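PDB 6PTM: uncharacterized protein from Bacteroides ovatus CL02T12C04, which probably hydrolyses carrageenan chains from their ends, as an exo-acting carrageenase of glycoside hydrolase family 42, captured here without bound substrate. Local coordinates for residues D159-L163 with M555-R559; K241-V245 with D257-A263; D247-I251 with A304-S309; E419-A425 with K464-E470. All blocks are in the same frame, centred on the assembly; numbering follows the deposited sequence.

Interaction 1 of 4, residues D159-L163 with M555-R559; sequences DKDML and MSFQR
Asp-161 and Arg-559 join a tight beta turn to the last turn of a helix, an example of how one bidentate salt bridge can fasten two parts of a chain almost 400 residues apart. The turn is a type II' beta turn from Asp-159 to Met-162, linking the antiparallel strands 157-159 and 162-165 in a beta hairpin, and the helix is 551-559.

The charged part is a side-on grip. Arg-559 offers NE to OD2 of Asp-161 at 2.8 Å and NH2 to OD1 of Asp-161, also at 2.8 Å, both bonds nearly straight and both on syn lone pairs. Carboxylate and guanidinium lie 18° from coplanar, which fixes the rotation of each group. The arginine reaches this position with its chain extended from CG to NE, and Asp-161, with CG between its backbone N and carbonyl carbon (chi1 56°), turns its carboxylate toward the helix and nearly into the plane of the guanidinium.

Two methionines lie beside the pair. Met-555 brings its CE within 3.3 Å of Asp-161 OD2, and the same methyl meets CG of Met-162 at 3.8 Å. Both methionines also pack on Pro-169 of the neighbouring strand 168-175. Met-162 SD approaches Arg-559 NH2 obliquely, at 3.3 Å.

Water supplies the remaining polar links. The side-chain oxygen of Gln-558 is joined through one water to OD2 of Asp-161 and through a second to the backbone O of Asp-161, while Gln-558 NE2 is bonded to Thr-497 O. In the second bridge the water donates to Gln-558 OE1 at 2.7 Å and to Asp-161 O at 2.8 Å.

Interaction 2 of 4, residues K241-V245 with D257-A263; sequences KDPTV and DINHPLA
Both nitrogens of the His-260 ring are engaged, one in capping its own helix and the other in reaching across the contact. ND1 accepts from Leu-262 N at 3.0 Å, exactly in the ring plane, so His-260, the N-cap residue of helix 261-278, caps it with a ring nitrogen. NE2 donates to Asp-242 OD2 at 3.0 Å in a bent bond (136°); the oxygen lies close to the ring plane, yet the donor stands well above the carboxylate, the two planes being 75° apart. A weak bond from NE2 to Thr-244 OG1 shares the same edge.

Asp-242 is itself held in an Asx turn. Its OD1 takes both the hydroxyl and the backbone N of Thr-244, from one face of the carboxylate. Val-245 approaches the ring differently: its CG2, anti to the backbone N, makes a CH-pi contact over one face, 4.0 Å from the centroid.

The arrangement joins the loop after helix 236-241 to the start of helix 261-278. A phenylalanine in place of His-260 would probably leave Leu-262 N without its cap and Asp-242 OD2 without this donor.

Beyond the ring, the Asp-257 N to Val-245 O bond of 2.8 Å ties the backbones together. Asp-257 begins a type I beta turn and forms a second Asx turn, with OD1 accepting from Asn-259 N. Its OD2 bonds Ser-309 OG and receives a water that also donates to Thr-244 O at 2.7 Å.

Interaction 3 of 4, residues D247-I251 with A304-S309; sequences DGPGI and ASAPIS
Gly-248 lies directly against the backbone of Pro-307 to Ser-309, and this is the tight end of the contact. Its CA comes within 3.2 Å of Pro-307 O in a CA-H...O contact, and 3.7 Å from Ser-309 N. A beta carbon here would point at that nitrogen with no room for it, and the positive phi of 53° also suits a residue without one. Waters flank even this close approach: one accepts from Gly-248 N and donates to Pro-307 O, another spans Gly-248 O and Ser-309 N.

Two irregular loops meet here, running in nearly opposite directions: one leads toward helix 261-278, the other into helix 310-324, where Ser-309 is the N-cap and its OG bonds Ala-312 N.

Packing at the other end rests on Ile-251. Its CG2, anti to the backbone N, meets the methyl of Ala-304 at 3.9 Å, while CD1 reaches forward to CB of Ala-306, also at 3.9 Å. The CG of Pro-249 touches this second methyl from its own side.

On this looser side the polar backbone atoms meet through water. A third molecule takes the N-H of Ile-251 and lies in bonding reach of Pro-249 O and Ala-304 O; a fourth sits between Ile-251 O and Ala-304 O, 2.6 Å from the oxygen of Ala-304.

Interaction 4 of 4, residues E419-A425 with K464-E470; sequences EIIGNDA and KVMFNTE
A chi1 of -171° swings the amide of Asn-468 toward the end of the neighbouring strand, whereas Asn-423, with CG between its backbone N and carbonyl carbon (chi1 57°), has OD1 placed to accept from Ala-425 N and ND2 beside Met-466 CG. Strands 421-423 and 466-468 are adjacent parallel strands of the (beta/alpha)8 (TIM) barrel expected of this family, their short axes 4.8 Å apart and 16° from parallel; the chain at 420-424 also bonds on its other side to Thr-391 and Ile-395.

The backbone bonds follow the usual parallel pattern: Ile-421 N to Val-465 O and Phe-467 N to Ile-421 O are regular, Asn-423 N to Phe-467 O is weak, and Thr-469 N to Asn-423 O follows.

On one face of the sheet, Ile-421 CB meets Met-466 CG at 4.0 Å. On the other, Ile-420 CG2 rests against Phe-467 CB at 3.7 Å, the two side chains pointing the same way, and Thr-469 CG2 sits over the centre of the phenyl ring.

Both asparagines form Asx turns, OD1 of Asn-468 accepting from Glu-470 N; Tyr-454 OH bonds Asn-423 OD1 and Asn-468 ND2. A leucine in place of Asn-468 would probably leave Ala-425 O without this donor and Glu-470 N without its acceptor.

Past the strand, Asp-424 CB packs on Glu-470 CB at 3.7 Å; OE1 of Glu-470 forms a salt bridge with Lys-394 NZ and OE2 a hydrogen bond with His-472 NE2. Asn-468 ND2 donates to Ala-425 O at 3.2 Å, on a lone pair in the carbonyl plane and almost within its own amide plane.

How the interactions relate
From the N terminus, the chain first meets the hairpin turn 159-163, whose partner in helix 551-559 comes only near residue 555, so interaction 1 closes a long loop that holds the other three. Inside it, interaction 2 closes a short loop between helices 236-241 and 261-278. Interaction 3 starts within that loop and ends ahead of helix 310-324, so the two cross; they touch through Asp-257 and Ser-309. Interaction 4 follows in series, pairing two neighbouring strands of the barrel, whose sheet the hairpin extends. There Val-465 packs against the turn, joining interactions 1 and 4, whereas interactions 1 and 2 have centres about 41 Å apart.

Interaction 1 of 4, residues D159-L163 with M555-R559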
# COMPACT_ATOMS: atom_id res chain seq x y z
N ASP A 159 13.35 -12.60 3.27
CA ASP A 159 13.91 -13.48 2.23
C ASP A 159 13.10 -13.24 0.95
O ASP A 159 11.95 -13.70 0.87
CB ASP A 159 13.89 -14.92 2.73
CG ASP A 159 14.44 -15.93 1.75
OD1 ASP A 159 14.90 -15.53 0.69
OD2 ASP A 159 14.34 -17.10 2.04
N LYS A 160 13.70 -12.58 -0.02
CA LYS A 160 13.06 -12.24 -1.32
C LYS A 160 11.74 -11.50 -1.02
O LYS A 160 11.85 -10.41 -0.45
CB LYS A 160 12.96 -13.50 -2.18
CG LYS A 160 12.53 -13.29 -3.63
CD LYS A 160 12.82 -14.48 -4.51
CE LYS A 160 12.25 -14.35 -5.91
NZ LYS A 160 12.46 -15.58 -6.70
N ASP A 161 10.59 -12.07 -1.38
CA ASP A 161 9.26 -11.42 -1.23
C ASP A 161 8.59 -11.90 0.07
O ASP A 161 7.41 -11.67 0.23
CB ASP A 161 8.33 -11.73 -2.42
CG ASP A 161 8.10 -13.21 -2.70
OD1 ASP A 161 8.85 -14.01 -2.20
OD2 ASP A 161 7.16 -13.52 -3.41
N MET A 162 9.36 -12.48 0.99
CA MET A 162 8.72 -13.02 2.21
C MET A 162 9.37 -12.54 3.50
O MET A 162 10.54 -12.20 3.50
CB MET A 162 8.82 -14.55 2.27
CG MET A 162 8.37 -15.27 1.03
SD MET A 162 8.79 -17.01 1.07
CE MET A 162 10.52 -16.93 0.62
N LEU A 163 8.56 -12.56 4.55
CA LEU A 163 9.04 -12.44 5.94
C LEU A 163 9.02 -13.90 6.43
O LEU A 163 7.95 -14.52 6.35
CB LEU A 163 8.12 -11.53 6.74
CG LEU A 163 8.39 -10.04 6.52
CD1 LEU A 163 7.40 -9.20 7.28
CD2 LEU A 163 9.81 -9.69 6.92
N MET A 555 1.26 -16.87 -0.59
CA MET A 555 2.40 -16.48 -1.46
C MET A 555 2.11 -16.94 -2.89
O MET A 555 2.45 -16.20 -3.78
CB MET A 555 3.74 -17.04 -0.98
CG MET A 555 4.15 -16.58 0.38
SD MET A 555 4.19 -14.76 0.56
CE MET A 555 5.17 -14.33 -0.88
N SER A 556 1.46 -18.10 -3.11
CA SER A 556 1.10 -18.55 -4.48
C SER A 556 0.14 -17.54 -5.13
O SER A 556 0.35 -17.17 -6.34
CB SER A 556 0.53 -19.93 -4.49
OG SER A 556 1.52 -20.87 -4.11
N PHE A 557 -0.85 -17.05 -4.39
CA PHE A 557 -1.76 -16.00 -4.93
C PHE A 557 -0.96 -14.72 -5.24
O PHE A 557 -1.22 -14.15 -6.30
CB PHE A 557 -2.92 -15.68 -3.98
CG PHE A 557 -3.96 -16.76 -3.91
CD1 PHE A 557 -4.71 -17.09 -5.04
CD2 PHE A 557 -4.22 -17.43 -2.73
CE1 PHE A 557 -5.69 -18.08 -4.98
CE2 PHE A 557 -5.23 -18.38 -2.67
CZ PHE A 557 -5.93 -18.73 -3.79
N GLN A 558 -0.04 -14.28 -4.38
CA GLN A 558 0.72 -13.01 -4.60
C GLN A 558 1.59 -13.18 -5.86
O GLN A 558 1.77 -12.21 -6.63
CB GLN A 558 1.66 -12.65 -3.44
CG GLN A 558 0.98 -12.17 -2.15
CD GLN A 558 2.01 -11.68 -1.15
OE1 GLN A 558 3.23 -11.71 -1.43
NE2 GLN A 558 1.52 -11.18 -0.01
N ARG A 559 2.17 -14.36 -6.04
CA ARG A 559 3.19 -14.61 -7.09
C ARG A 559 2.52 -15.04 -8.39
O ARG A 559 3.24 -15.13 -9.41
CB ARG A 559 4.16 -15.72 -6.68
CG ARG A 559 5.05 -15.33 -5.51
CD ARG A 559 5.69 -16.54 -4.88
NE ARG A 559 6.66 -16.19 -3.84
CZ ARG A 559 7.19 -17.08 -3.01
NH1 ARG A 559 6.82 -18.36 -3.07
NH2 ARG A 559 8.10 -16.71 -2.12
O HOH W 1 4.95 -12.07 -3.76
O HOH W 2 4.73 -10.85 0.67

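Interaction 2 of 4, residues K241-V245 with D257-A263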
# COMPACT_ATOMS: atom_id res chain seq x y z
N LYS A 241 23.10 29.67 9.11
CA LYS A 241 24.29 29.73 8.24
C LYS A 241 23.92 30.07 6.78
O LYS A 241 24.73 30.74 6.10
CB LYS A 241 24.98 28.37 8.31
CG LYS A 241 26.26 28.25 7.52
CD LYS A 241 26.92 26.93 7.79
CE LYS A 241 27.84 26.46 6.69
NZ LYS A 241 29.12 27.18 6.78
N ASP A 242 22.81 29.56 6.25
CA ASP A 242 22.40 29.86 4.86
C ASP A 242 20.90 29.66 4.75
O ASP A 242 20.43 28.56 4.44
CB ASP A 242 23.15 29.01 3.83
CG ASP A 242 22.85 29.46 2.40
OD1 ASP A 242 21.97 30.27 2.25
OD2 ASP A 242 23.45 28.96 1.48
N PRO A 243 20.12 30.73 5.00
CA PRO A 243 18.66 30.64 4.98
C PRO A 243 18.11 30.11 3.65
O PRO A 243 16.99 29.65 3.67
CB PRO A 243 18.21 32.09 5.23
CG PRO A 243 19.37 32.75 5.95
CD PRO A 243 20.60 32.07 5.41
N THR A 244 18.90 30.10 2.57
CA THR A 244 18.36 29.62 1.27
C THR A 244 18.08 28.12 1.39
O THR A 244 17.34 27.57 0.58
CB THR A 244 19.24 30.01 0.08
OG1 THR A 244 20.49 29.33 0.17
CG2 THR A 244 19.39 31.53 -0.03
N VAL A 245 18.68 27.48 2.39
CA VAL A 245 18.52 26.02 2.61
C VAL A 245 17.04 25.67 2.84
O VAL A 245 16.69 24.50 2.61
CB VAL A 245 19.48 25.55 3.72
CG1 VAL A 245 18.95 25.86 5.13
CG2 VAL A 245 19.79 24.08 3.53
N ASP A 257 15.62 22.30 1.17
CA ASP A 257 15.89 22.16 -0.28
C ASP A 257 16.71 20.90 -0.52
O ASP A 257 17.89 20.91 -0.17
CB ASP A 257 16.65 23.39 -0.76
CG ASP A 257 16.98 23.32 -2.25
OD1 ASP A 257 16.48 22.40 -2.92
OD2 ASP A 257 17.68 24.22 -2.71
N ILE A 258 16.13 19.86 -1.14
CA ILE A 258 16.88 18.61 -1.46
C ILE A 258 18.04 18.89 -2.43
O ILE A 258 18.92 18.03 -2.56
CB ILE A 258 15.96 17.50 -1.98
CG1 ILE A 258 15.17 17.91 -3.23
CG2 ILE A 258 15.05 17.02 -0.87
CD1 ILE A 258 14.37 16.79 -3.86
N ASN A 259 18.06 20.03 -3.13
CA ASN A 259 19.15 20.33 -4.09
C ASN A 259 20.19 21.29 -3.47
O ASN A 259 21.06 21.74 -4.22
CB ASN A 259 18.57 20.83 -5.41
CG ASN A 259 17.76 19.76 -6.09
OD1 ASN A 259 16.55 19.90 -6.27
ND2 ASN A 259 18.42 18.68 -6.48
N HIS A 260 20.10 21.63 -2.18
CA HIS A 260 21.04 22.58 -1.53
C HIS A 260 22.24 21.81 -0.97
O HIS A 260 22.03 20.80 -0.29
CB HIS A 260 20.35 23.38 -0.44
CG HIS A 260 21.13 24.56 -0.00
ND1 HIS A 260 22.34 24.44 0.64
CD2 HIS A 260 20.88 25.89 -0.12
CE1 HIS A 260 22.82 25.64 0.89
NE2 HIS A 260 21.93 26.56 0.44
N PRO A 261 23.50 22.23 -1.21
CA PRO A 261 24.67 21.50 -0.70
C PRO A 261 24.69 21.34 0.82
O PRO A 261 25.22 20.37 1.26
CB PRO A 261 25.89 22.33 -1.12
CG PRO A 261 25.40 23.01 -2.38
CD PRO A 261 23.92 23.30 -2.13
N LEU A 262 24.13 22.29 1.58
CA LEU A 262 24.19 22.21 3.04
C LEU A 262 23.19 21.14 3.49
O LEU A 262 23.42 20.47 4.52
CB LEU A 262 23.92 23.59 3.63
CG LEU A 262 24.00 23.66 5.15
CD1 LEU A 262 25.42 23.39 5.60
CD2 LEU A 262 23.51 25.00 5.64
N ALA A 263 22.14 20.91 2.71
CA ALA A 263 21.17 19.83 2.99
C ALA A 263 21.88 18.49 2.83
O ALA A 263 21.73 17.62 3.71
CB ALA A 263 19.96 19.96 2.09
O HOH W 3 18.00 26.71 -1.93

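Interaction 3 of 4, residues D247-I251 with A304-S309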
# COMPACT_ATOMS: atom_id res chain seq x y z
N ASP A 247 14.50 27.06 1.10
CA ASP A 247 13.70 27.35 -0.13
C ASP A 247 13.35 26.02 -0.82
O ASP A 247 14.05 25.01 -0.57
CB ASP A 247 14.44 28.27 -1.10
CG ASP A 247 14.80 29.64 -0.52
OD1 ASP A 247 14.10 30.09 0.38
OD2 ASP A 247 15.76 30.22 -1.00
N GLY A 248 12.29 26.02 -1.63
CA GLY A 248 11.87 24.88 -2.45
C GLY A 248 11.72 23.62 -1.62
O GLY A 248 12.25 22.58 -1.97
N PRO A 249 10.96 23.66 -0.51
CA PRO A 249 10.67 22.47 0.27
C PRO A 249 9.71 21.55 -0.50
O PRO A 249 9.08 21.99 -1.47
CB PRO A 249 10.00 23.05 1.52
CG PRO A 249 9.23 24.21 0.96
CD PRO A 249 10.25 24.84 0.03
N GLY A 250 9.65 20.30 -0.05
CA GLY A 250 8.61 19.33 -0.43
C GLY A 250 7.62 19.29 0.70
O GLY A 250 7.78 18.50 1.60
N ILE A 251 6.68 20.21 0.70
CA ILE A 251 5.74 20.44 1.83
C ILE A 251 4.91 19.17 2.05
O ILE A 251 4.49 18.55 1.07
CB ILE A 251 4.87 21.69 1.51
CG1 ILE A 251 5.74 22.95 1.52
CG2 ILE A 251 3.69 21.81 2.48
CD1 ILE A 251 5.01 24.22 1.09
N ALA A 304 -0.10 21.79 -0.77
CA ALA A 304 1.31 21.46 -0.45
C ALA A 304 2.22 21.84 -1.62
O ALA A 304 3.24 21.22 -1.75
CB ALA A 304 1.44 19.98 -0.12
N SER A 305 1.84 22.82 -2.45
CA SER A 305 2.68 23.31 -3.57
C SER A 305 3.64 24.39 -3.08
O SER A 305 3.34 25.13 -2.13
CB SER A 305 1.82 23.76 -4.73
OG SER A 305 0.89 24.74 -4.27
N ALA A 306 4.81 24.45 -3.69
CA ALA A 306 5.81 25.51 -3.53
C ALA A 306 6.63 25.59 -4.81
O ALA A 306 6.77 24.61 -5.54
CB ALA A 306 6.67 25.23 -2.33
N PRO A 307 7.23 26.76 -5.09
CA PRO A 307 8.18 26.88 -6.19
C PRO A 307 9.46 26.14 -5.81
O PRO A 307 9.82 26.12 -4.62
CB PRO A 307 8.46 28.39 -6.28
CG PRO A 307 7.41 29.05 -5.37
CD PRO A 307 7.08 28.02 -4.33
N ILE A 308 10.17 25.62 -6.81
CA ILE A 308 11.47 24.93 -6.58
C ILE A 308 12.52 26.00 -6.30
O ILE A 308 12.28 27.14 -6.64
CB ILE A 308 11.85 23.99 -7.74
CG1 ILE A 308 12.27 24.74 -9.00
CG2 ILE A 308 10.71 23.02 -7.99
CD1 ILE A 308 12.78 23.82 -10.11
N SER A 309 13.61 25.62 -5.66
CA SER A 309 14.69 26.55 -5.24
C SER A 309 15.49 26.98 -6.47
O SER A 309 15.29 26.39 -7.55
CB SER A 309 15.57 25.93 -4.24
OG SER A 309 16.51 25.07 -4.87
O HOH W 4 13.89 22.71 -4.36
O HOH W 5 10.09 27.72 -2.56
O HOH W 6 6.40 21.36 -2.10
O HOH W 7 4.30 18.89 -1.82

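Interaction 4 of 4, residues E419-A425 with K464-E470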
# COMPACT_ATOMS: atom_id res chain seq x y z
N GLU A 419 14.65 -1.70 -1.99
CA GLU A 419 14.79 -3.13 -1.64
C GLU A 419 13.45 -3.66 -1.09
O GLU A 419 13.19 -4.84 -1.24
CB GLU A 419 15.97 -3.36 -0.70
CG GLU A 419 17.30 -3.01 -1.32
CD GLU A 419 17.59 -1.54 -1.56
OE1 GLU A 419 17.07 -0.67 -0.83
OE2 GLU A 419 18.34 -1.27 -2.50
N ILE A 420 12.69 -2.81 -0.40
CA ILE A 420 11.35 -3.14 0.18
C ILE A 420 10.34 -2.18 -0.47
O ILE A 420 10.68 -1.02 -0.61
CB ILE A 420 11.38 -3.01 1.72
CG1 ILE A 420 12.24 -4.09 2.40
CG2 ILE A 420 9.98 -2.97 2.30
CD1 ILE A 420 12.51 -3.83 3.85
N ILE A 421 9.16 -2.66 -0.87
CA ILE A 421 8.10 -1.80 -1.45
C ILE A 421 7.44 -1.06 -0.30
O ILE A 421 6.69 -1.67 0.45
CB ILE A 421 7.11 -2.61 -2.29
CG1 ILE A 421 7.83 -3.39 -3.38
CG2 ILE A 421 6.06 -1.69 -2.88
CD1 ILE A 421 6.94 -4.38 -4.08
N GLY A 422 7.77 0.22 -0.15
CA GLY A 422 7.15 1.09 0.85
C GLY A 422 5.91 1.76 0.30
O GLY A 422 5.88 2.04 -0.94
N ASN A 423 4.95 2.02 1.19
CA ASN A 423 3.76 2.85 0.93
C ASN A 423 3.00 3.06 2.24
O ASN A 423 3.33 2.42 3.21
CB ASN A 423 2.81 2.21 -0.09
CG ASN A 423 2.35 0.83 0.31
OD1 ASN A 423 1.39 0.70 1.08
ND2 ASN A 423 3.00 -0.20 -0.16
N ASP A 424 1.98 3.91 2.21
CA ASP A 424 0.96 4.03 3.30
C ASP A 424 -0.40 4.06 2.62
O ASP A 424 -1.15 5.03 2.76
CB ASP A 424 1.30 5.17 4.26
CG ASP A 424 1.05 6.57 3.74
OD1 ASP A 424 1.17 6.78 2.53
OD2 ASP A 424 0.75 7.44 4.57
N ALA A 425 -0.68 3.00 1.87
CA ALA A 425 -1.96 2.80 1.16
C ALA A 425 -3.10 3.05 2.13
O ALA A 425 -3.01 2.54 3.28
CB ALA A 425 -2.08 1.42 0.56
N LYS A 464 9.97 -8.67 -3.84
CA LYS A 464 10.24 -7.80 -2.67
C LYS A 464 9.10 -7.88 -1.67
O LYS A 464 7.93 -8.04 -2.05
CB LYS A 464 10.42 -6.34 -3.08
CG LYS A 464 11.64 -6.08 -3.94
CD LYS A 464 11.68 -4.65 -4.48
CE LYS A 464 12.81 -4.44 -5.44
NZ LYS A 464 12.72 -3.11 -6.05
N VAL A 465 9.48 -7.85 -0.40
CA VAL A 465 8.55 -7.61 0.73
C VAL A 465 7.88 -6.26 0.49
O VAL A 465 8.52 -5.30 0.05
CB VAL A 465 9.34 -7.70 2.04
CG1 VAL A 465 8.69 -7.01 3.23
CG2 VAL A 465 9.62 -9.16 2.34
N MET A 466 6.60 -6.19 0.81
CA MET A 466 5.86 -4.92 0.81
C MET A 466 5.51 -4.53 2.25
O MET A 466 4.84 -5.30 2.97
CB MET A 466 4.61 -5.01 -0.06
CG MET A 466 3.88 -3.67 -0.11
SD MET A 466 2.21 -3.83 -0.82
CE MET A 466 2.66 -4.17 -2.53
N PHE A 467 5.89 -3.31 2.63
CA PHE A 467 5.75 -2.79 4.01
C PHE A 467 4.94 -1.51 3.98
O PHE A 467 5.45 -0.50 3.50
CB PHE A 467 7.14 -2.57 4.63
CG PHE A 467 7.12 -2.25 6.11
CD1 PHE A 467 5.99 -2.40 6.89
CD2 PHE A 467 8.28 -1.80 6.71
CE1 PHE A 467 6.02 -2.10 8.24
CE2 PHE A 467 8.31 -1.53 8.07
CZ PHE A 467 7.17 -1.65 8.83
N ASN A 468 3.68 -1.59 4.39
CA ASN A 468 2.80 -0.42 4.61
C ASN A 468 3.11 0.15 5.99
O ASN A 468 2.72 -0.46 6.97
CB ASN A 468 1.32 -0.77 4.42
CG ASN A 468 0.45 0.46 4.43
OD1 ASN A 468 0.78 1.46 5.10
ND2 ASN A 468 -0.69 0.36 3.76
N THR A 469 3.85 1.27 6.03
CA THR A 469 4.49 1.83 7.25
C THR A 469 3.52 2.78 7.96
O THR A 469 3.85 3.24 9.05
CB THR A 469 5.81 2.53 6.92
OG1 THR A 469 5.65 3.34 5.74
CG2 THR A 469 6.89 1.49 6.73
N GLU A 470 2.38 3.05 7.35
CA GLU A 470 1.31 3.80 8.05
C GLU A 470 -0.02 3.39 7.43
O GLU A 470 -0.54 4.14 6.59
CB GLU A 470 1.57 5.29 7.95
CG GLU A 470 0.66 6.11 8.85
CD GLU A 470 0.83 7.61 8.66
OE1 GLU A 470 2.00 8.06 8.51
OE2 GLU A 470 -0.20 8.31 8.57
O HOH W 8 12.17 -7.08 0.32